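Long-range contact in Two-component sensor histidine kinase (PDB 6OZB), which binds a phycoerythrobilin chromophore in the GAF domain of a cyanobacterial phytochrome, and probably serves as a light sensor for two-component signalling: residues D34-E42 and Q64-E72. The protein carries 1 engineered substitution. Residues are numbered along the deposited sequence; the frame is centred on the assembly and turned at random. Where two conformers were deposited one is given.
Sequences DIITATTAE and QVIAESIHE. Engineered in segment 64-72: His71 (natural residue Tyr).
In this GAF domain, helix 32-47 packs on the antiparallel sheet along strand 63-70, and Ala67 and Ser69 point their side chains toward it from the strand. The axes of 34-42 and 64-70 run nearly parallel, approaching to 7.0 Å at their closest, at an angle of 23°. Ala67 CB faces Ile36 and Thr40. The firm contact is with Ile36 CG2, 3.9 Å from Ala67 CB; Thr40 is modelled in two conformers, so the close approach of its CG2 in one of them carries little weight. Ile36 CG2 points there because it is anti to its own backbone N, which also brings it to 4.2 Å from Ile66 CD1. One step further, the trans chi1 of Ser69 (178°) carries OG out to Ala41, 3.5 Å from Ala41 CA.

Three waters bridge polar groups of the helix and the strand. The first joins Thr37 OG1 to Ile66 O, to which it donates; Thr37 OG1 is also bonded to Glu33 O within the helix. A second donates to Thr37 O and Glu68 O, and Thr40 OG1 joins it in the conformer given. The third donates to Ala41 O at 2.7 Å and pairs with Ser69 OG.

Ile66 and Ala67 form a classic beta bulge opposite Ile54 of strand 51-57, whose side chain also touches Ile36 and Thr40. Ala38 and Thr39 pack on helix 12-27, leaving helix 32-47 between that helix and the strands.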
loop_
_atom_site.group_PDB
_atom_site.type_symbol
_atom_site.label_atom_id
_atom_site.label_comp_id
_atom_site.label_asym_id
_atom_site.label_seq_id
_atom_site.Cartn_x
_atom_site.Cartn_y
_atom_site.Cartn_z
ATOM N N ASP C 34 -27.003 -11.917 26.007
ATOM C CA ASP C 34 -26.443 -13.262 26.160
ATOM C C ASP C 34 -25.967 -13.842 24.841
ATOM O O ASP C 34 -24.979 -14.574 24.805
ATOM C CB ASP C 34 -27.463 -14.197 26.788
ATOM C CG ASP C 34 -27.833 -13.794 28.185
ATOM O OD1 ASP C 34 -26.999 -13.170 28.865
ATOM O OD2 ASP C 34 -28.980 -14.060 28.585
ATOM N N ILE C 35 -26.662 -13.534 23.748
ATOM C CA ILE C 35 -26.182 -13.956 22.450
ATOM C C ILE C 35 -24.823 -13.333 22.158
ATOM O O ILE C 35 -23.926 -13.985 21.639
ATOM C CB ILE C 35 -27.150 -13.569 21.306
ATOM C CG1 ILE C 35 -28.508 -14.241 21.517
ATOM C CG2 ILE C 35 -26.557 -13.959 19.992
ATOM C CD1 ILE C 35 -29.517 -13.905 20.496
ATOM N N ILE C 36 -24.689 -12.051 22.467
ATOM C CA ILE C 36 -23.458 -11.327 22.166
ATOM C C ILE C 36 -22.296 -11.818 23.025
ATOM O O ILE C 36 -21.195 -12.008 22.519
ATOM C CB ILE C 36 -23.662 -9.819 22.355
ATOM C CG1 ILE C 36 -24.512 -9.285 21.217
ATOM C CG2 ILE C 36 -22.392 -9.083 22.333
ATOM C CD1 ILE C 36 -25.129 -7.947 21.554
ATOM N N THR C 37 -22.558 -12.043 24.301
ATOM C CA THR C 37 -21.531 -12.533 25.240
ATOM C C THR C 37 -21.009 -13.894 24.817
ATOM O O THR C 37 -19.796 -14.095 24.680
ATOM C CB THR C 37 -22.085 -12.612 26.675
ATOM O OG1 THR C 37 -22.354 -11.285 27.169
ATOM C CG2 THR C 37 -21.092 -13.290 27.607
ATOM N N ALA C 38 -21.911 -14.817 24.532
ATOM C CA ALA C 38 -21.489 -16.180 24.196
ATOM C C ALA C 38 -20.756 -16.230 22.878
ATOM O O ALA C 38 -19.890 -17.080 22.671
ATOM C CB ALA C 38 -22.692 -17.117 24.162
ATOM N N THR C 39 -21.034 -15.272 22.008
ATOM C CA THR C 39 -20.499 -15.302 20.673
ATOM C C THR C 39 -19.042 -14.870 20.639
ATOM O O THR C 39 -18.260 -15.380 19.846
ATOM C CB THR C 39 -21.319 -14.379 19.716
ATOM O OG1 THR C 39 -22.671 -14.864 19.605
ATOM C CG2 THR C 39 -20.682 -14.316 18.339
ATOM N N THR C 40 -18.658 -13.911 21.468
ATOM C CA THR C 40 -17.292 -13.414 21.386
ATOM C C THR C 40 -16.286 -14.522 21.683
ATOM O O THR C 40 -15.210 -14.566 21.073
ATOM C CB THR C 40 -17.051 -12.228 22.330
ATOM O OG1 THR C 40 -16.995 -12.688 23.685
ATOM C CG2 THR C 40 -18.157 -11.201 22.143
ATOM N N ALA C 41 -16.609 -15.464 22.571
ATOM C CA ALA C 41 -15.654 -16.547 22.869
ATOM C C ALA C 41 -15.426 -17.470 21.674
ATOM O O ALA C 41 -14.320 -17.948 21.432
ATOM C CB ALA C 41 -16.114 -17.372 24.071
ATOM N N GLU C 42 -16.495 -17.746 20.944
ATOM C CA GLU C 42 -16.396 -18.600 19.768
ATOM C C GLU C 42 -15.650 -17.844 18.669
ATOM O O GLU C 42 -14.849 -18.406 17.946
ATOM C CB GLU C 42 -17.815 -19.043 19.383
ATOM C CG GLU C 42 -18.326 -19.972 20.487
ATOM C CD GLU C 42 -19.771 -20.383 20.352
ATOM O OE1 GLU C 42 -20.450 -19.892 19.427
ATOM O OE2 GLU C 42 -20.227 -21.236 21.159
ATOM N N GLN C 64 -18.895 1.547 24.654
ATOM C CA GLN C 64 -18.570 0.655 25.751
ATOM C C GLN C 64 -18.232 -0.763 25.265
ATOM O O GLN C 64 -18.846 -1.308 24.324
ATOM C CB GLN C 64 -19.739 0.602 26.732
ATOM C CG GLN C 64 -19.475 -0.274 27.958
ATOM C CD GLN C 64 -20.593 -0.214 28.979
ATOM O OE1 GLN C 64 -21.777 -0.308 28.636
ATOM N NE2 GLN C 64 -20.225 -0.065 30.245
ATOM N N VAL C 65 -17.236 -1.370 25.893
ATOM C CA VAL C 65 -16.940 -2.756 25.622
ATOM C C VAL C 65 -17.975 -3.587 26.366
ATOM O O VAL C 65 -18.007 -3.592 27.595
ATOM C CB VAL C 65 -15.494 -3.124 26.039
ATOM C CG1 VAL C 65 -15.230 -4.592 25.813
ATOM C CG2 VAL C 65 -14.488 -2.294 25.277
ATOM N N ILE C 66 -18.859 -4.253 25.625
ATOM C CA ILE C 66 -19.963 -4.983 26.262
ATOM C C ILE C 66 -19.746 -6.482 26.256
ATOM O O ILE C 66 -20.480 -7.210 26.908
ATOM C CB ILE C 66 -21.323 -4.659 25.612
ATOM C CG1 ILE C 66 -21.321 -4.933 24.114
ATOM C CG2 ILE C 66 -21.674 -3.214 25.905
ATOM C CD1 ILE C 66 -22.744 -5.108 23.537
ATOM N N ALA C 67 -18.755 -6.953 25.498
ATOM C CA ALA C 67 -18.372 -8.367 25.534
ATOM C C ALA C 67 -16.905 -8.520 25.162
ATOM O O ALA C 67 -16.379 -7.750 24.347
ATOM C CB ALA C 67 -19.241 -9.182 24.605
ATOM N N GLU C 68 -16.268 -9.538 25.729
ATOM C CA GLU C 68 -14.838 -9.715 25.587
ATOM C C GLU C 68 -14.432 -11.165 25.860
ATOM O O GLU C 68 -14.947 -11.812 26.788
ATOM C CB GLU C 68 -14.134 -8.767 26.537
ATOM C CG GLU C 68 -12.632 -8.921 26.638
ATOM C CD GLU C 68 -12.077 -7.994 27.667
ATOM O OE1 GLU C 68 -11.385 -7.029 27.279
ATOM O OE2 GLU C 68 -12.364 -8.213 28.868
ATOM N N SER C 69 -13.520 -11.673 25.038
ATOM C CA SER C 69 -12.890 -12.955 25.294
ATOM C C SER C 69 -11.388 -12.831 25.092
ATOM O O SER C 69 -10.914 -12.320 24.081
ATOM C CB SER C 69 -13.520 -14.048 24.399
ATOM O OG SER C 69 -12.910 -15.310 24.586
ATOM N N ILE C 70 -10.651 -13.252 26.109
ATOM C CA ILE C 70 -9.210 -13.154 26.120
ATOM C C ILE C 70 -8.590 -14.530 26.302
ATOM O O ILE C 70 -9.079 -15.346 27.066
ATOM C CB ILE C 70 -8.734 -12.194 27.231
ATOM C CG1 ILE C 70 -9.178 -10.770 26.857
ATOM C CG2 ILE C 70 -7.198 -12.274 27.431
ATOM C CD1 ILE C 70 -8.926 -9.738 27.949
ATOM N N HIS C 71 -7.496 -14.763 25.598
ATOM C CA HIS C 71 -6.743 -16.002 25.703
ATOM C C HIS C 71 -5.738 -15.954 26.852
ATOM O O HIS C 71 -4.803 -15.190 26.789
ATOM C CB HIS C 71 -5.975 -16.252 24.403
ATOM C CG HIS C 71 -5.310 -17.589 24.330
ATOM N ND1 HIS C 71 -5.990 -18.779 24.478
ATOM C CD2 HIS C 71 -4.007 -17.918 24.174
ATOM C CE1 HIS C 71 -5.137 -19.784 24.368
ATOM N NE2 HIS C 71 -3.928 -19.287 24.187
ATOM N N GLU C 72 -5.930 -16.778 27.874
ATOM C CA GLU C 72 -4.934 -16.965 28.940
ATOM C C GLU C 72 -4.487 -15.655 29.584
ATOM O O GLU C 72 -3.301 -15.471 29.861
ATOM C CB GLU C 72 -3.724 -17.732 28.386
ATOM C CG GLU C 72 -4.118 -19.166 28.041
ATOM C CD GLU C 72 -3.002 -19.941 27.398
ATOM O OE1 GLU C 72 -2.021 -19.317 26.942
ATOM O OE2 GLU C 72 -3.118 -21.180 27.344
HETATM O O HOH W 1 -20.383 -9.767 28.288
HETATM O O HOH W 2 -17.168 -13.930 26.347
HETATM O O HOH W 3 -12.255 -18.100 23.188
#